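Local coordinates for conserved hypothetical protein (Sulfolobus solfataricus, PDB 2FNA) that binds ADP and magnesium in a P-loop-type site and is probably an AAA+ ATPase, although the process it drives is not known, at residues S7-F15 / G42-E53; F16-L25 / S202-S210. All blocks are in the same frame, centred on the assembly; numbering follows the deposited sequence.

Contact 1 and contact 2 lie on the same side of the chain's centre, their own centres about 11 Å apart, and both border the bound ADP. Segment 7-15 continues directly into 16-25, and the chain passes the ribose, the alpha phosphate and the adenine before entering helix 19-27. Contact 1 sets the N-terminal loop against the helix of the probable Walker A motif, and contact 2 sets the following helix against edge strand 202-206. The two meet where Leu206 CD1 packs 3.3 Å from Gly42 C, and where Arg12 NH2 lies 3.5 Å from Ile22 CG2. Together they line the nucleotide pocket from the beta phosphate, which binds the magnesium ion, to the base.

Contact 1 of 2, residues S7-F15 / G42-E53. With MG (magnesium ion), chain C; ADP (adenosine-5'-diphosphate), chain D; EDO (1,2-ethanediol), chain H.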
loop_
_atom_site.group_PDB
_atom_site.type_symbol
_atom_site.label_atom_id
_atom_site.label_comp_id
_atom_site.label_asym_id
_atom_site.label_seq_id
_atom_site.Cartn_x
_atom_site.Cartn_y
_atom_site.Cartn_z
ATOM N N SER A 7 12.895 -1.991 -7.121
ATOM C CA SER A 7 12.304 -2.806 -6.059
ATOM C C SER A 7 12.235 -1.849 -4.840
ATOM O O SER A 7 12.878 -0.773 -4.842
ATOM C CB SER A 7 13.087 -4.106 -5.775
ATOM O OG SER A 7 14.424 -3.868 -5.348
ATOM N N PRO A 8 11.396 -2.166 -3.841
ATOM C CA PRO A 8 11.402 -1.305 -2.673
ATOM C C PRO A 8 12.786 -1.193 -2.010
ATOM O O PRO A 8 13.484 -2.183 -1.851
ATOM C CB PRO A 8 10.367 -1.987 -1.760
ATOM C CG PRO A 8 9.406 -2.599 -2.747
ATOM C CD PRO A 8 10.374 -3.227 -3.710
ATOM N N LYS A 9 13.171 0.025 -1.633
ATOM C CA LYS A 9 14.489 0.260 -1.057
ATOM C C LYS A 9 14.449 -0.239 0.364
ATOM O O LYS A 9 13.391 -0.209 0.990
ATOM C CB LYS A 9 14.862 1.749 -1.076
ATOM C CG LYS A 9 14.862 2.398 -2.479
ATOM C CD LYS A 9 15.748 1.663 -3.491
ATOM C CE LYS A 9 16.120 2.594 -4.668
ATOM N NZ LYS A 9 14.967 2.970 -5.605
ATOM N N ASP A 10 15.586 -0.715 0.865
ATOM C CA ASP A 10 15.688 -1.124 2.262
ATOM C C ASP A 10 16.773 -0.359 3.036
ATOM O O ASP A 10 16.973 -0.616 4.216
ATOM C CB ASP A 10 15.871 -2.641 2.371
ATOM C CG ASP A 10 17.148 -3.154 1.686
ATOM O OD1 ASP A 10 18.010 -2.342 1.281
ATOM O OD2 ASP A 10 17.285 -4.386 1.559
ATOM N N ASN A 11 17.456 0.574 2.371
ATOM C CA ASN A 11 18.547 1.354 2.953
ATOM C C ASN A 11 18.315 2.791 2.576
ATOM O O ASN A 11 18.009 3.081 1.417
ATOM C CB ASN A 11 19.904 0.881 2.395
ATOM C CG ASN A 11 21.085 1.409 3.188
ATOM O OD1 ASN A 11 21.249 2.618 3.375
ATOM N ND2 ASN A 11 21.923 0.495 3.667
ATOM N N ARG A 12 18.450 3.685 3.557
ATOM C CA ARG A 12 18.310 5.127 3.351
ATOM C C ARG A 12 19.333 5.707 2.352
ATOM O O ARG A 12 19.078 6.728 1.707
ATOM C CB ARG A 12 18.506 5.827 4.683
ATOM C CG ARG A 12 18.312 7.315 4.644
ATOM C CD ARG A 12 18.788 7.915 5.935
ATOM N NE ARG A 12 17.940 7.487 7.051
ATOM C CZ ARG A 12 17.062 8.257 7.669
ATOM N NH1 ARG A 12 16.888 9.527 7.312
ATOM N NH2 ARG A 12 16.369 7.759 8.685
ATOM N N LYS A 13 20.491 5.072 2.244
ATOM C CA LYS A 13 21.530 5.529 1.318
ATOM C C LYS A 13 21.071 5.411 -0.136
ATOM O O LYS A 13 21.609 6.082 -1.006
ATOM C CB LYS A 13 22.824 4.781 1.559
ATOM C CG LYS A 13 23.420 5.094 2.966
ATOM C CD LYS A 13 24.835 4.592 3.110
ATOM C CE LYS A 13 25.397 4.911 4.471
ATOM N NZ LYS A 13 25.496 6.377 4.676
ATOM N N ASP A 14 20.052 4.587 -0.373
ATOM C CA ASP A 14 19.482 4.378 -1.701
ATOM C C ASP A 14 18.163 5.141 -1.915
ATOM O O ASP A 14 17.491 4.927 -2.908
ATOM C CB ASP A 14 19.202 2.890 -1.908
ATOM C CG ASP A 14 20.451 2.007 -1.770
ATOM O OD1 ASP A 14 21.574 2.460 -2.077
ATOM O OD2 ASP A 14 20.302 0.828 -1.375
ATOM N N PHE A 15 17.804 6.047 -1.008
ATOM C CA PHE A 15 16.474 6.573 -0.973
ATOM C C PHE A 15 16.505 8.086 -0.899
ATOM O O PHE A 15 17.140 8.647 -0.033
ATOM C CB PHE A 15 15.768 5.949 0.242
ATOM C CG PHE A 15 14.292 6.092 0.243
ATOM C CD1 PHE A 15 13.500 5.244 -0.538
ATOM C CD2 PHE A 15 13.668 7.037 1.057
ATOM C CE1 PHE A 15 12.136 5.358 -0.520
ATOM C CE2 PHE A 15 12.310 7.156 1.066
ATOM C CZ PHE A 15 11.524 6.293 0.270
ATOM N N GLY A 42 6.396 4.949 -2.203
ATOM C CA GLY A 42 7.513 4.585 -1.348
ATOM C C GLY A 42 7.130 4.044 0.007
ATOM O O GLY A 42 7.982 3.993 0.909
ATOM N N LYS A 43 5.868 3.627 0.167
ATOM C CA LYS A 43 5.383 3.197 1.486
ATOM C C LYS A 43 6.167 1.972 1.950
ATOM O O LYS A 43 6.725 1.982 3.032
ATOM C CB LYS A 43 3.876 2.915 1.498
ATOM C CG LYS A 43 2.971 4.098 1.164
ATOM C CD LYS A 43 1.503 3.712 1.223
ATOM C CE LYS A 43 1.100 2.647 0.180
ATOM N NZ LYS A 43 1.296 3.115 -1.206
ATOM N N SER A 44 6.232 0.922 1.131
ATOM C CA SER A 44 6.949 -0.290 1.550
ATOM C C SER A 44 8.431 0.026 1.804
ATOM O O SER A 44 9.030 -0.500 2.748
ATOM C CB SER A 44 6.778 -1.449 0.548
ATOM O OG SER A 44 5.417 -1.848 0.398
ATOM N N SER A 45 9.011 0.909 0.987
ATOM C CA SER A 45 10.395 1.379 1.176
ATOM C C SER A 45 10.675 2.020 2.549
ATOM O O SER A 45 11.663 1.652 3.249
ATOM C CB SER A 45 10.806 2.344 0.036
ATOM O OG SER A 45 10.737 1.747 -1.271
ATOM N N ILE A 46 9.866 2.993 2.957
ATOM C CA ILE A 46 10.164 3.652 4.236
ATOM C C ILE A 46 9.935 2.730 5.415
ATOM O O ILE A 46 10.587 2.877 6.434
ATOM C CB ILE A 46 9.409 4.976 4.471
ATOM C CG1 ILE A 46 7.887 4.797 4.551
ATOM C CG2 ILE A 46 9.815 6.017 3.460
ATOM C CD1 ILE A 46 7.220 5.966 5.283
ATOM N N ILE A 47 9.013 1.779 5.258
ATOM C CA ILE A 47 8.741 0.760 6.266
ATOM C C ILE A 47 9.955 -0.144 6.418
ATOM O O ILE A 47 10.411 -0.396 7.545
ATOM C CB ILE A 47 7.475 -0.065 5.919
ATOM C CG1 ILE A 47 6.227 0.809 6.068
ATOM C CG2 ILE A 47 7.295 -1.274 6.855
ATOM C CD1 ILE A 47 4.946 0.146 5.642
ATOM N N LYS A 48 10.475 -0.629 5.290
ATOM C CA LYS A 48 11.712 -1.428 5.293
ATOM C C LYS A 48 12.922 -0.654 5.834
ATOM O O LYS A 48 13.659 -1.154 6.666
ATOM C CB LYS A 48 11.990 -1.906 3.899
ATOM C CG LYS A 48 10.969 -2.951 3.451
ATOM C CD LYS A 48 10.961 -3.124 1.938
ATOM C CE LYS A 48 11.143 -4.540 1.573
ATOM N NZ LYS A 48 12.528 -4.986 1.932
ATOM N N ILE A 49 13.108 0.582 5.381
ATOM C CA ILE A 49 14.176 1.424 5.885
ATOM C C ILE A 49 13.998 1.597 7.384
ATOM O O ILE A 49 14.945 1.403 8.136
ATOM C CB ILE A 49 14.193 2.792 5.154
ATOM C CG1 ILE A 49 14.667 2.610 3.711
ATOM C CG2 ILE A 49 15.057 3.821 5.899
ATOM C CD1 ILE A 49 14.358 3.802 2.839
ATOM N N GLY A 50 12.763 1.940 7.807
ATOM C CA GLY A 50 12.427 2.183 9.214
ATOM C C GLY A 50 12.734 0.991 10.109
ATOM O O GLY A 50 13.379 1.148 11.116
ATOM N N ILE A 51 12.263 -0.204 9.744
ATOM C CA ILE A 51 12.485 -1.393 10.579
ATOM C C ILE A 51 13.920 -1.858 10.560
ATOM O O ILE A 51 14.407 -2.360 11.567
ATOM C CB ILE A 51 11.530 -2.610 10.240
ATOM C CG1 ILE A 51 11.796 -3.233 8.882
ATOM C CG2 ILE A 51 10.064 -2.212 10.379
ATOM C CD1 ILE A 51 10.628 -4.207 8.438
ATOM N N ASN A 52 14.612 -1.701 9.426
ATOM C CA ASN A 52 16.066 -1.960 9.383
ATOM C C ASN A 52 16.842 -1.050 10.328
ATOM O O ASN A 52 17.711 -1.522 11.043
ATOM C CB ASN A 52 16.636 -1.823 7.956
ATOM C CG ASN A 52 16.322 -3.029 7.076
ATOM O OD1 ASN A 52 16.200 -4.161 7.562
ATOM N ND2 ASN A 52 16.184 -2.788 5.776
ATOM N N GLU A 53 16.537 0.251 10.317
ATOM C CA GLU A 53 17.241 1.187 11.196
ATOM C C GLU A 53 16.910 1.016 12.694
ATOM O O GLU A 53 17.776 1.193 13.553
ATOM C CB GLU A 53 17.028 2.632 10.737
ATOM C CG GLU A 53 17.794 2.989 9.476
ATOM C CD GLU A 53 17.541 4.393 8.969
ATOM O OE1 GLU A 53 16.885 5.197 9.670
ATOM O OE2 GLU A 53 17.990 4.678 7.828
HETATM MG MG MG C . 4.097 -1.297 -1.212
HETATM P PB ADP D . 4.589 1.641 -2.431
HETATM O O1B ADP D . 4.118 2.959 -1.906
HETATM O O2B ADP D . 3.786 1.197 -3.650
HETATM O O3B ADP D . 4.832 0.563 -1.428
HETATM P PA ADP D . 7.450 1.223 -3.037
HETATM O O1A ADP D . 8.199 1.327 -1.748
HETATM O O2A ADP D . 7.208 -0.175 -3.427
HETATM O O3A ADP D . 6.052 2.052 -3.109
HETATM O "O5'" ADP D . 8.253 2.098 -4.091
HETATM C "C5'" ADP D . 7.947 2.090 -5.496
HETATM C "C4'" ADP D . 9.237 2.194 -6.307
HETATM O "O4'" ADP D . 9.777 3.501 -6.265
HETATM C "C3'" ADP D . 10.346 1.306 -5.835
HETATM O "O3'" ADP D . 11.171 1.011 -6.982
HETATM C "C2'" ADP D . 11.149 2.180 -4.897
HETATM O "O2'" ADP D . 12.511 1.787 -4.809
HETATM C "C1'" ADP D . 11.024 3.506 -5.594
HETATM N N9 ADP D . 11.002 4.678 -4.725
HETATM C C8 ADP D . 9.896 5.262 -4.216
HETATM N N7 ADP D . 10.226 6.353 -3.525
HETATM C C5 ADP D . 11.575 6.465 -3.568
HETATM C C6 ADP D . 12.599 7.399 -3.051
HETATM N N6 ADP D . 12.239 8.454 -2.292
HETATM N N1 ADP D . 13.907 7.171 -3.360
HETATM C C2 ADP D . 14.291 6.133 -4.127
HETATM N N3 ADP D . 13.416 5.250 -4.637
HETATM C C4 ADP D . 12.082 5.377 -4.395
HETATM C C1 EDO H . 12.916 -5.514 5.797
HETATM O O1 EDO H . 13.647 -5.397 4.572
HETATM C C2 EDO H . 12.132 -6.823 5.801
HETATM O O2 EDO H . 11.270 -6.928 4.656
HETATM O O HOH W 1 18.931 2.912 6.212
HETATM O O HOH W 2 2.691 -0.969 -2.764
HETATM O O HOH W 3 2.804 -0.903 0.252
HETATM O O HOH W 4 5.617 -1.970 -2.506
HETATM O O HOH W 5 3.467 -3.322 -1.016
#
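Ser45 OG is shared by loop and nucleotide: it accepts a hydrogen bond from Lys9 N at 3.0 Å and donates one to ADP O1A at 2.6 Å. With OG anti to the carbonyl carbon (chi1 -60°), the hydroxyl stands beside its own backbone N, which also bonds O1A, so one residue grips the alpha phosphate twice. Further along helix 43-54, Asn52 ND2 reaches Asp10 O at 2.8 Å, in the carbonyl plane and on a lone pair. Beyond it, Arg12 takes Glu53 side-on: NE meets OE2 at 2.9 Å and NH2 meets OE1 at 2.8 Å, both on syn lone pairs, with the two flat groups only 15° apart. Lys26 shares OE1 in a second salt bridge.

The Phe15 ring is sandwiched, Ile49 CD1 lying 3.8 Å from its centroid over one face and the adenine covering the other. At the helix start, probably the P-loop (Walker A motif), Ser44 OG ligates the magnesium ion and is hydrogen-bonded to Asp144, while Lys43 NZ holds ADP O1B. Lys9 NZ bonds ADP N3 and O2' as well as Leu3 O. Base, ribose and phosphates are all held here, so nucleotide binding and loop seating are probably coupled.

Contact 2 of 2, residues F16-L25 / S202-S210; sequences FDREKEIEKL and STVELKPFS. With ADP (adenosine-5'-diphosphate), chain D.
Lys24 and Val204 lie alongside each other with their chains running in opposite directions, where helix 19-27 packs on strand 202-206, an edge of the five-stranded parallel sheet. That sheet has the 5-1-4-3-2 strand order of AAA+ P-loop ATPases, and the axes of residues 19-25 and 202-206 run roughly antiparallel, at 153°. Lys24 leaves the helix with CG anti to its backbone N and is extended to the end. Its CB is 4.0 Å from Val204 CG2 and its CG presses closer on the same methyl at 3.6 Å; CD and CE then pass alongside the Thr203 carbonyl, CE also nearing Ser202 OG. The tip, NZ, bonds Thr203 O at 2.7 Å, donating from slightly off the carbonyl plane. One turn earlier, Glu21 CB sits 3.5 Å from the other methyl, Val204 CG1.

Arg18, at the N-cap of the helix, lies between two apolar groups: Leu206 CB is over one guanidinium face, displaced toward the rim, while Phe209 CE1 is over the centre of the other, 3.6 Å from Arg18 CZ. Its NH2 donates to Lys207 O at 2.6 Å, nearly in line with the C=O bond; NH1 adds a weak bond to the same oxygen and a firmer one to a water that also reaches Pro208 O. A leucine here would probably leave Lys207 O without both guanidinium donors, and the bridging water without its Arg18 partner. Phe16 and Phe209 form an offset edge-to-face pair, the edge of Phe16 toward the face of Phe209, planes at 82°. The Phe16 backbone reads the adenine: Phe16 N donates to ADP N1 at 2.9 Å, and Phe16 O accepts from ADP N6.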
loop_
_atom_site.group_PDB
_atom_site.type_symbol
_atom_site.label_atom_id
_atom_site.label_comp_id
_atom_site.label_asym_id
_atom_site.label_seq_id
_atom_site.Cartn_x
_atom_site.Cartn_y
_atom_site.Cartn_z
ATOM N N PHE A 16 15.810 8.749 -1.819
ATOM C CA PHE A 16 15.742 10.232 -1.856
ATOM C C PHE A 16 14.817 10.842 -0.793
ATOM O O PHE A 16 13.611 10.607 -0.818
ATOM C CB PHE A 16 15.239 10.671 -3.217
ATOM C CG PHE A 16 15.073 12.143 -3.359
ATOM C CD1 PHE A 16 16.170 12.987 -3.263
ATOM C CD2 PHE A 16 13.833 12.698 -3.653
ATOM C CE1 PHE A 16 16.019 14.345 -3.421
ATOM C CE2 PHE A 16 13.684 14.062 -3.825
ATOM C CZ PHE A 16 14.765 14.882 -3.712
ATOM N N ASP A 17 15.396 11.658 0.093
ATOM C CA ASP A 17 14.704 12.387 1.163
ATOM C C ASP A 17 13.634 11.587 1.884
ATOM O O ASP A 17 13.944 10.515 2.407
ATOM C CB ASP A 17 14.184 13.764 0.700
ATOM C CG ASP A 17 14.102 14.809 1.856
ATOM O OD1 ASP A 17 14.199 14.479 3.087
ATOM O OD2 ASP A 17 13.947 16.007 1.506
ATOM N N ARG A 18 12.399 12.114 1.917
ATOM C CA ARG A 18 11.375 11.704 2.887
ATOM C C ARG A 18 11.888 11.558 4.326
ATOM O O ARG A 18 11.427 10.691 5.059
ATOM C CB ARG A 18 10.690 10.391 2.474
ATOM C CG ARG A 18 10.292 10.304 1.057
ATOM C CD ARG A 18 9.179 11.270 0.641
ATOM N NE ARG A 18 8.494 10.675 -0.487
ATOM C CZ ARG A 18 7.636 11.301 -1.279
ATOM N NH1 ARG A 18 7.343 12.580 -1.075
ATOM N NH2 ARG A 18 7.055 10.609 -2.262
ATOM N N GLU A 19 12.815 12.413 4.749
ATOM C CA GLU A 19 13.399 12.280 6.080
ATOM C C GLU A 19 12.409 12.505 7.219
ATOM O O GLU A 19 12.457 11.801 8.211
ATOM C CB GLU A 19 14.627 13.193 6.240
ATOM C CG GLU A 19 15.721 12.841 5.232
ATOM C CD GLU A 19 17.145 13.031 5.748
ATOM O OE1 GLU A 19 17.408 13.995 6.512
ATOM O OE2 GLU A 19 18.005 12.204 5.357
ATOM N N LYS A 20 11.514 13.486 7.084
ATOM C CA LYS A 20 10.509 13.752 8.112
ATOM C C LYS A 20 9.569 12.557 8.246
ATOM O O LYS A 20 9.175 12.191 9.349
ATOM C CB LYS A 20 9.659 14.994 7.762
ATOM C CG LYS A 20 10.436 16.291 7.718
ATOM N N GLU A 21 9.204 11.958 7.108
ATOM C CA GLU A 21 8.287 10.831 7.108
ATOM C C GLU A 21 8.903 9.609 7.776
ATOM O O GLU A 21 8.244 8.951 8.561
ATOM C CB GLU A 21 7.814 10.501 5.700
ATOM C CG GLU A 21 6.901 11.559 5.092
ATOM C CD GLU A 21 7.645 12.785 4.563
ATOM O OE1 GLU A 21 8.891 12.774 4.520
ATOM O OE2 GLU A 21 6.973 13.776 4.208
ATOM N N ILE A 22 10.155 9.307 7.464
ATOM C CA ILE A 22 10.834 8.134 8.026
ATOM C C ILE A 22 11.014 8.331 9.520
ATOM O O ILE A 22 10.868 7.395 10.290
ATOM C CB ILE A 22 12.224 7.899 7.383
ATOM C CG1 ILE A 22 12.085 7.549 5.905
ATOM C CG2 ILE A 22 13.020 6.805 8.130
ATOM C CD1 ILE A 22 13.395 7.805 5.089
ATOM N N GLU A 23 11.347 9.541 9.938
ATOM C CA GLU A 23 11.602 9.783 11.344
ATOM C C GLU A 23 10.306 9.638 12.145
ATOM O O GLU A 23 10.305 9.095 13.233
ATOM C CB GLU A 23 12.209 11.174 11.536
ATOM C CG GLU A 23 12.689 11.486 12.992
ATOM N N LYS A 24 9.206 10.145 11.602
ATOM C CA LYS A 24 7.890 9.980 12.227
ATOM C C LYS A 24 7.455 8.510 12.336
ATOM O O LYS A 24 6.977 8.065 13.383
ATOM C CB LYS A 24 6.826 10.768 11.450
ATOM C CG LYS A 24 5.407 10.646 12.056
ATOM C CD LYS A 24 4.473 11.747 11.588
ATOM C CE LYS A 24 3.145 11.675 12.339
ATOM N NZ LYS A 24 2.138 12.601 11.750
ATOM N N LEU A 25 7.580 7.780 11.234
ATOM C CA LEU A 25 7.355 6.330 11.226
ATOM C C LEU A 25 8.147 5.597 12.300
ATOM O O LEU A 25 7.599 4.832 13.085
ATOM C CB LEU A 25 7.712 5.757 9.869
ATOM C CG LEU A 25 7.556 4.240 9.662
ATOM C CD1 LEU A 25 7.438 3.929 8.187
ATOM C CD2 LEU A 25 8.683 3.434 10.277
ATOM N N SER A 202 -0.826 7.362 14.624
ATOM C CA SER A 202 0.279 8.156 14.104
ATOM C C SER A 202 0.315 7.899 12.599
ATOM O O SER A 202 0.476 6.736 12.149
ATOM C CB SER A 202 1.605 7.747 14.728
ATOM O OG SER A 202 2.676 8.543 14.236
ATOM N N THR A 203 0.155 8.972 11.826
ATOM C CA THR A 203 -0.076 8.852 10.370
ATOM C C THR A 203 1.025 9.579 9.591
ATOM O O THR A 203 1.372 10.739 9.904
ATOM C CB THR A 203 -1.467 9.410 10.007
ATOM O OG1 THR A 203 -2.448 8.755 10.821
ATOM C CG2 THR A 203 -1.807 9.152 8.504
ATOM N N VAL A 204 1.609 8.859 8.644
ATOM C CA VAL A 204 2.601 9.361 7.692
ATOM C C VAL A 204 2.032 9.167 6.277
ATOM O O VAL A 204 1.534 8.087 5.952
ATOM C CB VAL A 204 3.876 8.528 7.827
ATOM C CG1 VAL A 204 4.935 9.015 6.900
ATOM C CG2 VAL A 204 4.383 8.550 9.278
ATOM N N GLU A 205 2.024 10.210 5.457
ATOM C CA GLU A 205 1.529 10.104 4.085
ATOM C C GLU A 205 2.657 10.425 3.084
ATOM O O GLU A 205 3.323 11.434 3.212
ATOM C CB GLU A 205 0.369 11.052 3.841
ATOM C CG GLU A 205 -0.211 10.898 2.432
ATOM C CD GLU A 205 -1.384 11.827 2.120
ATOM O OE1 GLU A 205 -1.701 12.713 2.947
ATOM O OE2 GLU A 205 -1.985 11.645 1.027
ATOM N N LEU A 206 2.816 9.591 2.061
ATOM C CA LEU A 206 3.749 9.876 0.979
ATOM C C LEU A 206 3.029 10.393 -0.257
ATOM O O LEU A 206 2.204 9.690 -0.859
ATOM C CB LEU A 206 4.539 8.643 0.642
ATOM C CG LEU A 206 5.409 8.092 1.777
ATOM C CD1 LEU A 206 5.993 6.800 1.377
ATOM C CD2 LEU A 206 6.479 9.076 2.099
ATOM N N LYS A 207 3.325 11.633 -0.609
ATOM C CA LYS A 207 2.677 12.259 -1.754
ATOM C C LYS A 207 3.598 12.057 -2.939
ATOM O O LYS A 207 4.786 11.827 -2.758
ATOM C CB LYS A 207 2.353 13.753 -1.459
ATOM C CG LYS A 207 1.133 13.885 -0.504
ATOM C CD LYS A 207 0.765 15.293 -0.222
ATOM C CE LYS A 207 -0.312 15.385 0.876
ATOM N NZ LYS A 207 -1.581 14.616 0.536
ATOM N N PRO A 208 3.047 12.093 -4.157
ATOM C CA PRO A 208 3.872 12.176 -5.342
ATOM C C PRO A 208 4.877 13.297 -5.201
ATOM O O PRO A 208 4.596 14.311 -4.524
ATOM C CB PRO A 208 2.865 12.574 -6.428
ATOM C CG PRO A 208 1.605 11.979 -5.973
ATOM C CD PRO A 208 1.618 12.123 -4.485
ATOM N N PHE A 209 6.011 13.172 -5.868
ATOM C CA PHE A 209 6.914 14.312 -5.981
ATOM C C PHE A 209 6.272 15.503 -6.692
ATOM O O PHE A 209 5.564 15.347 -7.703
ATOM C CB PHE A 209 8.191 13.914 -6.719
ATOM C CG PHE A 209 9.029 12.859 -6.012
ATOM C CD1 PHE A 209 9.180 12.855 -4.649
ATOM C CD2 PHE A 209 9.730 11.921 -6.744
ATOM C CE1 PHE A 209 9.969 11.879 -4.021
ATOM C CE2 PHE A 209 10.542 10.963 -6.122
ATOM C CZ PHE A 209 10.671 10.961 -4.762
ATOM N N SER A 210 6.514 16.705 -6.149
ATOM C CA SER A 210 6.287 17.926 -6.886
ATOM C C SER A 210 7.296 17.999 -8.045
ATOM O O SER A 210 8.200 17.152 -8.172
ATOM C CB SER A 210 6.509 19.115 -5.966
ATOM O OG SER A 210 7.901 19.223 -5.707
HETATM P PB ADP D . 4.589 1.641 -2.431
HETATM O O1B ADP D . 4.118 2.959 -1.906
HETATM O O2B ADP D . 3.786 1.197 -3.650
HETATM O O3B ADP D . 4.832 0.563 -1.428
HETATM P PA ADP D . 7.450 1.223 -3.037
HETATM O O1A ADP D . 8.199 1.327 -1.748
HETATM O O2A ADP D . 7.208 -0.175 -3.427
HETATM O O3A ADP D . 6.052 2.052 -3.109
HETATM O "O5'" ADP D . 8.253 2.098 -4.091
HETATM C "C5'" ADP D . 7.947 2.090 -5.496
HETATM C "C4'" ADP D . 9.237 2.194 -6.307
HETATM O "O4'" ADP D . 9.777 3.501 -6.265
HETATM C "C3'" ADP D . 10.346 1.306 -5.835
HETATM O "O3'" ADP D . 11.171 1.011 -6.982
HETATM C "C2'" ADP D . 11.149 2.180 -4.897
HETATM O "O2'" ADP D . 12.511 1.787 -4.809
HETATM C "C1'" ADP D . 11.024 3.506 -5.594
HETATM N N9 ADP D . 11.002 4.678 -4.725
HETATM C C8 ADP D . 9.896 5.262 -4.216
HETATM N N7 ADP D . 10.226 6.353 -3.525
HETATM C C5 ADP D . 11.575 6.465 -3.568
HETATM C C6 ADP D . 12.599 7.399 -3.051
HETATM N N6 ADP D . 12.239 8.454 -2.292
HETATM N N1 ADP D . 13.907 7.171 -3.360
HETATM C C2 ADP D . 14.291 6.133 -4.127
HETATM N N3 ADP D . 13.416 5.250 -4.637
HETATM C C4 ADP D . 12.082 5.377 -4.395
HETATM O O HOH W 6 6.133 14.718 -2.090
HETATM O O HOH W 7 4.840 13.323 1.475
HETATM O O HOH W 8 4.770 6.806 14.371
#